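CGAS/DncV-like nucleotidyltransferase in E. coli homolog (Elizabethkingia meningoseptica ATCC 13253 = NBRC 12535, PDB 6E0O) synthesises cyclic nucleotide second messengers, probably 3',3'-c-di-AMP and c-di-GMP with magnesium as cofactor, in a CBASS system that defends bacteria against phage. Local coordinates at residues Ser12-Ser16 and Asn55-Ser60; Asn121-Gln125 and Ala135-Pro139; Tyr186-Met192 and Phe231-Tyr236; Asn212-Phe218 and Arg273-Ala278. One frame throughout, in Å; residues are numbered along the deposited sequence.

Contact 1 (Ser12-Ser16 and Asn55-Ser60); sequences SRPVS and NVRQNS
Two loops of the nucleotidyltransferase domain, Ser-12-Ser-16 after helix 5-11 and Asn-55-Ser-60 ahead of strand 62-68, meet at the surface, with Pro-14 level with Asn-55 and Val-15 with Val-56. Pro-14, extended (phi/psi -64/142), lays its CA 3.4 Å from Asn-55 O in a CA-H...O contact. Val-15 N then donates to the same Asn-55 O (2.9 Å). Val-15, t, lays its two methyls on the loop: CG2 3.6 Å from Val-56 O, CG1 3.7 Å from Gln-58 CG. Ser-16 O receives Asn-55 ND2 (3.1 Å), and one water joins Ser-16 O (2.7 Å) to Asn-55 N (2.9 Å). With chi1 m, Ser-16 OG enters the type II turn Arg-57-Ser-60, donating to Arg-57 O (2.7 Å) and accepting from Ser-60 N (3.2 Å); Asn-59, third in the turn, takes the left-handed backbone needed there (59/39), which asparagine tolerates better than most non-glycine residues. Asn-55 OD1 bonds Ser-49, a probable GTP-binding residue, so Asn-55 couples this polar loop pairing to the nucleotide-binding region.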
# COMPACT_ATOMS: atom_id res chain seq x y z
N SER A 12 14.48 0.24 -9.19
CA SER A 12 13.84 -0.89 -8.56
C SER A 12 14.18 -1.01 -7.08
O SER A 12 13.62 -1.88 -6.41
CB SER A 12 14.25 -2.18 -9.27
OG SER A 12 15.56 -2.55 -8.90
N ARG A 13 15.09 -0.18 -6.57
CA ARG A 13 15.54 -0.31 -5.19
C ARG A 13 14.60 0.42 -4.23
O ARG A 13 14.07 1.48 -4.56
CB ARG A 13 16.94 0.27 -5.05
CG ARG A 13 17.99 -0.46 -5.89
CD ARG A 13 18.23 -1.84 -5.31
NE ARG A 13 19.22 -2.65 -6.03
CZ ARG A 13 18.92 -3.61 -6.89
NH1 ARG A 13 17.66 -3.89 -7.19
NH2 ARG A 13 19.90 -4.30 -7.47
N PRO A 14 14.41 -0.11 -3.02
CA PRO A 14 13.67 0.64 -2.00
C PRO A 14 14.43 1.90 -1.66
O PRO A 14 15.66 1.90 -1.58
CB PRO A 14 13.61 -0.31 -0.80
CG PRO A 14 14.11 -1.60 -1.26
CD PRO A 14 14.92 -1.39 -2.50
N VAL A 15 13.70 2.99 -1.43
CA VAL A 15 14.34 4.25 -1.08
C VAL A 15 14.22 4.54 0.42
O VAL A 15 15.23 4.77 1.09
CB VAL A 15 13.84 5.39 -1.97
CG1 VAL A 15 14.44 6.71 -1.54
CG2 VAL A 15 14.19 5.11 -3.43
N SER A 16 13.01 4.54 0.94
CA SER A 16 12.76 4.62 2.38
C SER A 16 12.43 3.23 2.90
O SER A 16 11.73 2.46 2.24
CB SER A 16 11.56 5.52 2.65
OG SER A 16 11.79 6.87 2.28
N ASN A 55 8.63 1.43 -1.00
CA ASN A 55 8.84 2.88 -1.04
C ASN A 55 9.84 3.26 -2.11
O ASN A 55 10.90 2.63 -2.23
CB ASN A 55 9.44 3.35 0.28
CG ASN A 55 8.42 3.60 1.34
OD1 ASN A 55 7.41 4.27 1.11
ND2 ASN A 55 8.66 3.04 2.52
N VAL A 56 9.55 4.32 -2.86
CA VAL A 56 10.46 4.78 -3.90
C VAL A 56 10.75 6.27 -3.77
O VAL A 56 11.34 6.88 -4.68
CB VAL A 56 9.93 4.44 -5.31
CG1 VAL A 56 9.70 2.95 -5.44
CG2 VAL A 56 8.64 5.20 -5.60
N ARG A 57 10.38 6.86 -2.65
CA ARG A 57 10.62 8.28 -2.43
C ARG A 57 11.32 8.47 -1.10
O ARG A 57 11.08 7.74 -0.13
CB ARG A 57 9.32 9.08 -2.48
CG ARG A 57 8.71 9.07 -3.88
CD ARG A 57 7.66 10.15 -4.05
NE ARG A 57 7.97 11.03 -5.17
CZ ARG A 57 7.11 11.88 -5.72
NH1 ARG A 57 5.87 11.95 -5.26
NH2 ARG A 57 7.48 12.65 -6.74
N GLN A 58 12.21 9.46 -1.05
CA GLN A 58 12.91 9.76 0.18
C GLN A 58 11.93 10.30 1.21
O GLN A 58 10.98 11.02 0.88
CB GLN A 58 13.99 10.81 -0.06
CG GLN A 58 15.16 10.33 -0.90
CD GLN A 58 16.35 11.26 -0.80
OE1 GLN A 58 16.20 12.48 -0.66
NE2 GLN A 58 17.55 10.69 -0.84
N ASN A 59 12.15 9.93 2.47
CA ASN A 59 11.40 10.49 3.59
C ASN A 59 9.90 10.23 3.45
O ASN A 59 9.08 11.08 3.78
CB ASN A 59 11.68 12.00 3.73
CG ASN A 59 11.58 12.47 5.16
OD1 ASN A 59 12.30 11.98 6.03
ND2 ASN A 59 10.71 13.44 5.41
N SER A 60 9.54 9.03 2.98
CA SER A 60 8.14 8.72 2.72
C SER A 60 7.33 8.64 4.01
O SER A 60 7.84 8.24 5.06
CB SER A 60 8.04 7.37 2.00
OG SER A 60 8.60 7.40 0.70
O HOH W 1 10.52 0.37 0.98

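Contact 2 (Asn121-Gln125 and Ala135-Pro139); sequences NKCIQ and ADVIP. With nucleotides of chain B.
The catalytic sheet of this nucleotidyltransferase contains an antiparallel beta hairpin, strands 124-126 and 135-147, whose second strand carries Asp-136, a probable Mg(2+) ligand. Ile-124 and Val-137 form a hydrogen-bonded pair (CA-CA 5.1 Å): Ile-124 N donates to Val-137 O and Val-137 N to Ile-124 O, both 2.8 Å. Gln-125 and Asp-136 follow as a non-hydrogen-bonded pair (CA-CA 4.5 Å), with Gln-125 CA 3.4 Å from Ala-135 O. Beta-branched Ile-124 (m, m) and Val-137 (t) suit the extended backbone and share one face of the sheet, packing on helices 98-113 and 21-38 respectively. Asp-136 (m) and Gln-125 (t, t) share the other, where a water links Gln-125 NE2 (2.7 Å) to Asp-136 OD1 (2.9 Å), while Gln-125 OE1 bonds Asn-127. Before the strand, Cys-123 (p) sets CB 4.0 Å from Ile-138 CG1 and SG 3.6 Å from Asp-136 CG. Lys-122, extended beyond its m chi1, donates from NZ to OP1 of A2 of chain B (3.2 Å). Asp-136 OD2 lies 3.0 Å from O3' of that nucleotide, and Ile-138 CD1 3.6 Å. The hairpin therefore presents a cation to the phosphate and a carboxylate to the 3'-hydroxyl, the group that attacks the next phosphate in nucleotidyl transfer.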
# COMPACT_ATOMS: atom_id res chain seq x y z
N ASN A 121 -9.42 12.23 6.06
CA ASN A 121 -10.64 11.47 5.78
C ASN A 121 -10.56 10.04 6.30
O ASN A 121 -11.56 9.50 6.79
CB ASN A 121 -10.91 11.49 4.28
CG ASN A 121 -12.28 10.95 3.92
OD1 ASN A 121 -13.26 11.21 4.62
ND2 ASN A 121 -12.35 10.20 2.84
N LYS A 122 -9.39 9.41 6.18
CA LYS A 122 -9.23 7.99 6.48
C LYS A 122 -8.21 7.73 7.57
O LYS A 122 -7.93 6.56 7.86
CB LYS A 122 -8.86 7.20 5.22
CG LYS A 122 -9.94 7.18 4.17
CD LYS A 122 -9.55 6.35 2.95
CE LYS A 122 -10.50 6.60 1.79
NZ LYS A 122 -10.06 5.89 0.56
N CYS A 123 -7.67 8.76 8.21
CA CYS A 123 -6.60 8.59 9.18
C CYS A 123 -6.43 9.88 9.96
O CYS A 123 -7.09 10.89 9.69
CB CYS A 123 -5.29 8.20 8.48
SG CYS A 123 -4.62 9.50 7.40
N ILE A 124 -5.54 9.84 10.95
CA ILE A 124 -5.03 11.03 11.63
C ILE A 124 -3.58 11.19 11.20
O ILE A 124 -2.75 10.31 11.44
CB ILE A 124 -5.14 10.92 13.15
CG1 ILE A 124 -6.54 10.56 13.63
CG2 ILE A 124 -4.63 12.22 13.75
CD1 ILE A 124 -7.60 11.57 13.32
N GLN A 125 -3.26 12.31 10.57
CA GLN A 125 -1.89 12.57 10.14
C GLN A 125 -1.12 13.23 11.27
O GLN A 125 -1.62 14.16 11.91
CB GLN A 125 -1.90 13.47 8.91
CG GLN A 125 -0.56 13.73 8.29
CD GLN A 125 -0.70 14.52 7.00
OE1 GLN A 125 -0.42 15.71 6.97
NE2 GLN A 125 -1.15 13.86 5.95
N ALA A 135 3.56 10.49 9.62
CA ALA A 135 2.86 9.24 9.80
C ALA A 135 1.37 9.45 9.63
O ALA A 135 0.83 10.48 10.06
CB ALA A 135 3.12 8.64 11.19
N ASP A 136 0.73 8.48 9.00
CA ASP A 136 -0.72 8.38 8.97
C ASP A 136 -1.10 7.31 9.98
O ASP A 136 -0.69 6.16 9.84
CB ASP A 136 -1.17 7.94 7.58
CG ASP A 136 -1.12 9.06 6.57
OD1 ASP A 136 -0.85 10.22 6.97
OD2 ASP A 136 -1.38 8.79 5.38
N VAL A 137 -1.87 7.69 11.00
CA VAL A 137 -2.34 6.75 12.00
C VAL A 137 -3.76 6.34 11.63
O VAL A 137 -4.64 7.20 11.46
CB VAL A 137 -2.27 7.36 13.41
CG1 VAL A 137 -2.84 6.40 14.43
CG2 VAL A 137 -0.84 7.75 13.73
N ILE A 138 -3.98 5.04 11.50
CA ILE A 138 -5.24 4.50 11.01
C ILE A 138 -5.93 3.75 12.14
O ILE A 138 -5.69 2.55 12.33
CB ILE A 138 -5.01 3.58 9.79
CG1 ILE A 138 -4.24 4.34 8.71
CG2 ILE A 138 -6.34 3.09 9.26
CD1 ILE A 138 -3.42 3.47 7.83
N PRO A 139 -6.77 4.41 12.94
CA PRO A 139 -7.59 3.66 13.91
C PRO A 139 -8.57 2.77 13.17
O PRO A 139 -9.10 3.13 12.11
CB PRO A 139 -8.30 4.77 14.71
CG PRO A 139 -8.36 5.92 13.78
CD PRO A 139 -7.09 5.85 12.95
P A B 2 -5.57 7.20 0.50
OP1 A B 2 -6.96 6.70 0.64
OP2 A B 2 -5.34 8.64 0.20
O5' A B 2 -4.78 6.85 1.84
C5' A B 2 -4.93 7.65 3.01
C4' A B 2 -4.59 6.87 4.26
O4' A B 2 -5.62 5.87 4.48
C3' A B 2 -3.26 6.11 4.21
O3' A B 2 -2.66 6.10 5.51
C2' A B 2 -3.68 4.71 3.82
O2' A B 2 -2.80 3.68 4.24
C1' A B 2 -5.05 4.58 4.48
N9 A B 2 -5.96 3.69 3.74
C8 A B 2 -6.60 3.96 2.55
N7 A B 2 -7.34 2.98 2.11
C5 A B 2 -7.17 1.99 3.07
C6 A B 2 -7.68 0.68 3.18
N6 A B 2 -8.52 0.11 2.31
N1 A B 2 -7.31 -0.02 4.26
C2 A B 2 -6.48 0.51 5.15
N3 A B 2 -5.92 1.73 5.16
C4 A B 2 -6.32 2.41 4.08
O HOH W 2 -9.02 5.50 10.37
O HOH W 3 -2.52 11.73 5.10

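Contact 3 (Tyr186-Met192 and Phe231-Tyr236); sequences YRLYKRM and FISGNY
In the helical part of the enzyme, the start of helix 188-205 packs against the type II turn Ile-232-Asn-235, leading into helix 236-252, and the aromatic residues that flank it, Phe-231 and Tyr-236. Tyr-186 and Arg-187 both have positive phi (59/30 and 69/12), and Arg-187 is the N-cap. Tyr-186 (m, chi2 -75°) turns a ring face to Ser-233, whose small CB sits 3.6 Å from the ring centroid in a CH-pi contact. Leu-188 (m, t) wedges between two aromatic rings: CB reaches Phe-231 CD2 at 3.8 Å, while CD2 lies over the face of Tyr-236, 4.0 Å from its ring centroid. Phe-231 (m, chi2 83°) offers its edge to Met-192, whose CG is 4.1 Å from CE2 of Phe-231. Met-192 (m, m, chi3 131°) is flexible enough to curl its CE to 3.9 Å from Tyr-236 CD2. Tyr-189 turns t, and its OH bonds Glu-220 O on helix 216-224. Gly-234 fits the turn's third position with phi/psi 73/8, and Asn-235 N donates to Ile-232 O (3.0 Å); Asn-235 then N-caps the next helix through Gln-238 N. Arg-191, extended (m, t, t), reaches the hydroxyl end of Tyr-236 (m), with Arg-191 NH1 2.9 Å from Tyr-236 OH.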
# COMPACT_ATOMS: atom_id res chain seq x y z
N TYR A 186 12.66 -14.28 -8.31
CA TYR A 186 14.01 -13.72 -8.32
C TYR A 186 14.01 -12.30 -7.75
O TYR A 186 14.82 -11.46 -8.15
CB TYR A 186 14.61 -13.76 -9.72
CG TYR A 186 14.46 -15.10 -10.39
CD1 TYR A 186 15.25 -16.17 -10.01
CD2 TYR A 186 13.53 -15.29 -11.40
CE1 TYR A 186 15.12 -17.40 -10.61
CE2 TYR A 186 13.39 -16.53 -12.00
CZ TYR A 186 14.19 -17.58 -11.60
OH TYR A 186 14.07 -18.81 -12.19
N ARG A 187 13.08 -12.02 -6.82
CA ARG A 187 12.92 -10.72 -6.18
C ARG A 187 12.40 -9.67 -7.16
O ARG A 187 12.33 -8.48 -6.82
CB ARG A 187 14.20 -10.28 -5.46
CG ARG A 187 14.78 -11.42 -4.60
CD ARG A 187 15.60 -10.92 -3.39
NE ARG A 187 14.75 -10.06 -2.59
CZ ARG A 187 13.76 -10.48 -1.81
NH1 ARG A 187 13.51 -11.77 -1.65
NH2 ARG A 187 13.01 -9.59 -1.18
N LEU A 188 11.94 -10.08 -8.34
CA LEU A 188 11.54 -9.12 -9.35
C LEU A 188 10.11 -8.61 -9.18
O LEU A 188 9.82 -7.53 -9.67
CB LEU A 188 11.78 -9.69 -10.75
CG LEU A 188 13.25 -9.89 -11.09
CD1 LEU A 188 13.38 -10.73 -12.35
CD2 LEU A 188 13.96 -8.55 -11.27
N TYR A 189 9.23 -9.34 -8.49
CA TYR A 189 7.87 -8.83 -8.31
C TYR A 189 7.89 -7.43 -7.69
O TYR A 189 7.36 -6.46 -8.25
CB TYR A 189 7.00 -9.81 -7.48
CG TYR A 189 5.75 -9.15 -6.95
CD1 TYR A 189 4.84 -8.57 -7.81
CD2 TYR A 189 5.52 -9.06 -5.59
CE1 TYR A 189 3.73 -7.92 -7.34
CE2 TYR A 189 4.40 -8.40 -5.10
CZ TYR A 189 3.51 -7.84 -5.98
OH TYR A 189 2.40 -7.18 -5.48
N LYS A 190 8.51 -7.29 -6.51
CA LYS A 190 8.48 -5.98 -5.86
C LYS A 190 9.37 -4.97 -6.58
O LYS A 190 9.08 -3.78 -6.57
CB LYS A 190 8.86 -6.08 -4.38
CG LYS A 190 7.80 -6.78 -3.56
CD LYS A 190 8.07 -6.75 -2.07
CE LYS A 190 6.96 -7.45 -1.31
NZ LYS A 190 7.25 -7.43 0.15
N ARG A 191 10.45 -5.44 -7.22
CA ARG A 191 11.30 -4.54 -7.99
C ARG A 191 10.53 -3.92 -9.16
O ARG A 191 10.68 -2.73 -9.44
CB ARG A 191 12.55 -5.28 -8.44
CG ARG A 191 13.47 -5.50 -7.26
CD ARG A 191 14.66 -6.35 -7.56
NE ARG A 191 15.33 -6.68 -6.31
CZ ARG A 191 16.41 -7.44 -6.22
NH1 ARG A 191 16.96 -7.91 -7.32
NH2 ARG A 191 16.92 -7.71 -5.03
N MET A 192 9.68 -4.72 -9.81
CA MET A 192 8.84 -4.19 -10.89
C MET A 192 7.76 -3.25 -10.35
O MET A 192 7.48 -2.22 -10.97
CB MET A 192 8.21 -5.35 -11.66
CG MET A 192 9.23 -6.16 -12.45
SD MET A 192 10.06 -5.20 -13.74
CE MET A 192 11.78 -5.57 -13.44
N PHE A 231 8.77 -13.29 -15.10
CA PHE A 231 9.85 -12.58 -14.43
C PHE A 231 11.16 -13.31 -14.73
O PHE A 231 11.33 -14.48 -14.37
CB PHE A 231 9.55 -12.51 -12.93
CG PHE A 231 8.30 -11.71 -12.60
CD1 PHE A 231 7.05 -12.31 -12.67
CD2 PHE A 231 8.37 -10.38 -12.25
CE1 PHE A 231 5.90 -11.60 -12.39
CE2 PHE A 231 7.22 -9.66 -11.96
CZ PHE A 231 5.99 -10.27 -12.04
N ILE A 232 12.05 -12.63 -15.43
CA ILE A 232 13.24 -13.24 -16.01
C ILE A 232 14.43 -12.85 -15.15
O ILE A 232 14.83 -11.68 -15.11
CB ILE A 232 13.47 -12.78 -17.45
CG1 ILE A 232 12.24 -13.05 -18.31
CG2 ILE A 232 14.72 -13.46 -18.03
CD1 ILE A 232 12.30 -12.29 -19.62
N SER A 233 15.03 -13.84 -14.49
CA SER A 233 16.15 -13.57 -13.61
C SER A 233 17.22 -12.76 -14.34
O SER A 233 17.65 -13.12 -15.44
CB SER A 233 16.75 -14.90 -13.16
OG SER A 233 17.87 -14.69 -12.33
N GLY A 234 17.62 -11.66 -13.72
CA GLY A 234 18.71 -10.86 -14.24
C GLY A 234 18.41 -10.04 -15.47
O GLY A 234 19.34 -9.46 -16.04
N ASN A 235 17.16 -9.96 -15.91
CA ASN A 235 16.82 -9.18 -17.09
C ASN A 235 15.68 -8.23 -16.74
O ASN A 235 14.51 -8.57 -16.89
CB ASN A 235 16.48 -10.05 -18.30
CG ASN A 235 16.47 -9.25 -19.58
OD1 ASN A 235 16.23 -8.04 -19.56
ND2 ASN A 235 16.74 -9.92 -20.70
N TYR A 236 16.04 -7.04 -16.27
CA TYR A 236 15.03 -6.09 -15.82
C TYR A 236 14.28 -5.51 -17.01
O TYR A 236 13.06 -5.32 -16.93
CB TYR A 236 15.69 -4.97 -15.01
CG TYR A 236 16.13 -5.38 -13.63
CD1 TYR A 236 17.16 -6.29 -13.46
CD2 TYR A 236 15.53 -4.85 -12.51
CE1 TYR A 236 17.57 -6.66 -12.19
CE2 TYR A 236 15.94 -5.21 -11.24
CZ TYR A 236 16.95 -6.12 -11.09
OH TYR A 236 17.35 -6.47 -9.84
O HOH W 4 16.69 -10.98 -10.62

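Contact 4 (Asn212-Phe218 and Arg273-Ala278); sequences NLVSSFF and RTRQDA
This is a contact between two helix starts, those of 216-224 and 275-289, bridged by an arginine beside the nucleotide pocket. Leu-213 and Asp-277 are the nearest pair of CA atoms, 6.3 Å apart. Arg-273 (chi1 m, chi2 -148°, chi3 t, chi4 80°) is long enough to cross the gap: its NH2 donates to Asn-212 O (2.9 Å) and its NE, weakly, to Leu-213 O (3.4 Å). Arg-273 NH1 donates a hydrogen bond to a water (2.5 Å), itself weakly linked to Ser-215 OG (3.3 Å). In a CH-pi contact, Arg-273 CD lies over one face of Phe-218 (t, chi2 60°), 3.8 Å from its ring centroid, and CE2 of Phe-218 meets Ala-278 CB (3.9 Å). Both helices are capped. Ser-215 (p) accepts from Phe-218 N at its OG (3.0 Å); Thr-274 (p) and Asp-277 (m) form a capping box, Asp-277 N to Thr-274 OG1 (3.0 Å) and Thr-274 N to Asp-277 OD2 (3.1 Å). Ser-216, a probable GTP-binding residue whose OG bonds the bound nucleotide, also bonds Lys-197 of helix 188-205. Farther along helix 275-289, Phe-281 packs on Leu-213 and Val-214, while Ala-278 touches Leu-222 of helix 216-224 and Met-251 of helix 236-252.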
# COMPACT_ATOMS: atom_id res chain seq x y z
N ASN A 212 -4.43 10.41 -9.21
CA ASN A 212 -5.23 9.29 -8.71
C ASN A 212 -5.66 8.32 -9.81
O ASN A 212 -6.56 7.50 -9.58
CB ASN A 212 -6.47 9.79 -7.94
CG ASN A 212 -7.41 10.61 -8.81
OD1 ASN A 212 -7.14 10.86 -9.99
ND2 ASN A 212 -8.53 11.01 -8.23
N LEU A 213 -5.05 8.38 -10.99
CA LEU A 213 -5.33 7.37 -12.01
C LEU A 213 -5.09 5.98 -11.45
O LEU A 213 -5.92 5.07 -11.60
CB LEU A 213 -4.46 7.60 -13.25
CG LEU A 213 -4.67 6.57 -14.37
CD1 LEU A 213 -6.09 6.64 -14.92
CD2 LEU A 213 -3.64 6.78 -15.48
N VAL A 214 -3.96 5.78 -10.78
CA VAL A 214 -3.65 4.53 -10.11
C VAL A 214 -3.01 4.84 -8.76
O VAL A 214 -2.33 5.85 -8.59
CB VAL A 214 -2.72 3.61 -10.94
CG1 VAL A 214 -3.36 3.27 -12.28
CG2 VAL A 214 -1.35 4.25 -11.11
N SER A 215 -3.25 3.97 -7.80
CA SER A 215 -2.63 4.05 -6.49
C SER A 215 -1.53 3.00 -6.40
O SER A 215 -1.43 2.09 -7.22
CB SER A 215 -3.68 3.75 -5.42
OG SER A 215 -4.06 2.39 -5.52
N SER A 216 -0.71 3.12 -5.35
CA SER A 216 0.30 2.10 -5.09
C SER A 216 -0.35 0.73 -4.92
O SER A 216 0.15 -0.27 -5.46
CB SER A 216 1.09 2.44 -3.83
OG SER A 216 1.92 1.34 -3.44
N PHE A 217 -1.46 0.67 -4.18
CA PHE A 217 -2.16 -0.60 -4.00
C PHE A 217 -2.55 -1.19 -5.35
O PHE A 217 -2.40 -2.40 -5.58
CB PHE A 217 -3.39 -0.37 -3.13
CG PHE A 217 -4.23 -1.60 -2.92
CD1 PHE A 217 -3.87 -2.54 -1.97
CD2 PHE A 217 -5.37 -1.82 -3.68
CE1 PHE A 217 -4.63 -3.67 -1.78
CE2 PHE A 217 -6.13 -2.95 -3.49
CZ PHE A 217 -5.76 -3.87 -2.54
N PHE A 218 -3.10 -0.36 -6.23
CA PHE A 218 -3.55 -0.83 -7.53
C PHE A 218 -2.38 -1.38 -8.33
O PHE A 218 -2.47 -2.47 -8.91
CB PHE A 218 -4.24 0.33 -8.24
CG PHE A 218 -5.05 -0.04 -9.44
CD1 PHE A 218 -6.11 -0.91 -9.36
CD2 PHE A 218 -4.79 0.56 -10.66
CE1 PHE A 218 -6.88 -1.21 -10.46
CE2 PHE A 218 -5.55 0.26 -11.76
CZ PHE A 218 -6.61 -0.61 -11.65
N ARG A 273 -12.14 1.66 -9.17
CA ARG A 273 -11.10 1.58 -10.19
C ARG A 273 -11.46 0.53 -11.22
O ARG A 273 -12.16 -0.44 -10.94
CB ARG A 273 -9.72 1.33 -9.56
CG ARG A 273 -9.11 2.59 -8.90
CD ARG A 273 -7.57 2.65 -8.96
NE ARG A 273 -7.08 4.00 -8.64
CZ ARG A 273 -6.96 4.49 -7.41
NH1 ARG A 273 -7.28 3.74 -6.37
NH2 ARG A 273 -6.53 5.74 -7.22
N THR A 274 -10.99 0.73 -12.45
CA THR A 274 -11.43 -0.08 -13.57
C THR A 274 -10.25 -0.64 -14.36
O THR A 274 -9.11 -0.17 -14.25
CB THR A 274 -12.28 0.74 -14.54
OG1 THR A 274 -11.41 1.67 -15.20
CG2 THR A 274 -13.40 1.49 -13.82
N ARG A 275 -10.55 -1.65 -15.18
CA ARG A 275 -9.55 -2.16 -16.11
C ARG A 275 -9.08 -1.08 -17.08
O ARG A 275 -7.92 -1.10 -17.51
CB ARG A 275 -10.12 -3.35 -16.88
CG ARG A 275 -10.38 -4.57 -16.00
CD ARG A 275 -11.00 -5.69 -16.80
NE ARG A 275 -11.34 -6.85 -15.98
CZ ARG A 275 -12.44 -6.94 -15.24
NH1 ARG A 275 -13.29 -5.94 -15.18
NH2 ARG A 275 -12.67 -8.04 -14.54
N GLN A 276 -9.97 -0.15 -17.44
CA GLN A 276 -9.57 0.94 -18.33
C GLN A 276 -8.51 1.82 -17.68
O GLN A 276 -7.57 2.27 -18.35
CB GLN A 276 -10.80 1.75 -18.71
CG GLN A 276 -10.49 2.94 -19.59
CD GLN A 276 -9.83 2.56 -20.89
OE1 GLN A 276 -10.20 1.59 -21.56
NE2 GLN A 276 -8.84 3.36 -21.30
N ASP A 277 -8.63 2.08 -16.37
CA ASP A 277 -7.59 2.82 -15.67
C ASP A 277 -6.24 2.12 -15.81
O ASP A 277 -5.22 2.76 -16.08
CB ASP A 277 -7.92 2.92 -14.18
CG ASP A 277 -9.14 3.76 -13.89
OD1 ASP A 277 -9.44 4.67 -14.69
OD2 ASP A 277 -9.80 3.51 -12.85
N ALA A 278 -6.23 0.80 -15.61
CA ALA A 278 -4.99 0.04 -15.72
C ALA A 278 -4.46 0.02 -17.15
O ALA A 278 -3.25 0.13 -17.37
CB ALA A 278 -5.24 -1.38 -15.23
O HOH W 5 -7.18 1.25 -5.95

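How the contacts relate
Contacts 1, 2 and 4 are arranged about the nucleotide site, whereas contact 3 lies farther off, its nearest atom about 15 Å from the bound nucleic acid. Contact 2 bonds A2 of chain B, and Ser-216 of contact 4 bonds the modified residue of the same ligand, on which Asn-55 of contact 1 also packs. The side chains of Asp-136 and Asn-55 are each about 6 Å from a bound magnesium, that of Ser-215 about 9 Å. Contacts 1 and 3 touch: Ser-12 OG is 3.6 Å from Tyr-236 CE2, and Arg-13 NH1 lies 3.7 Å from Arg-191 NE, two like charges. Contacts 3 and 4 alternate along the chain, centres 22 Å apart.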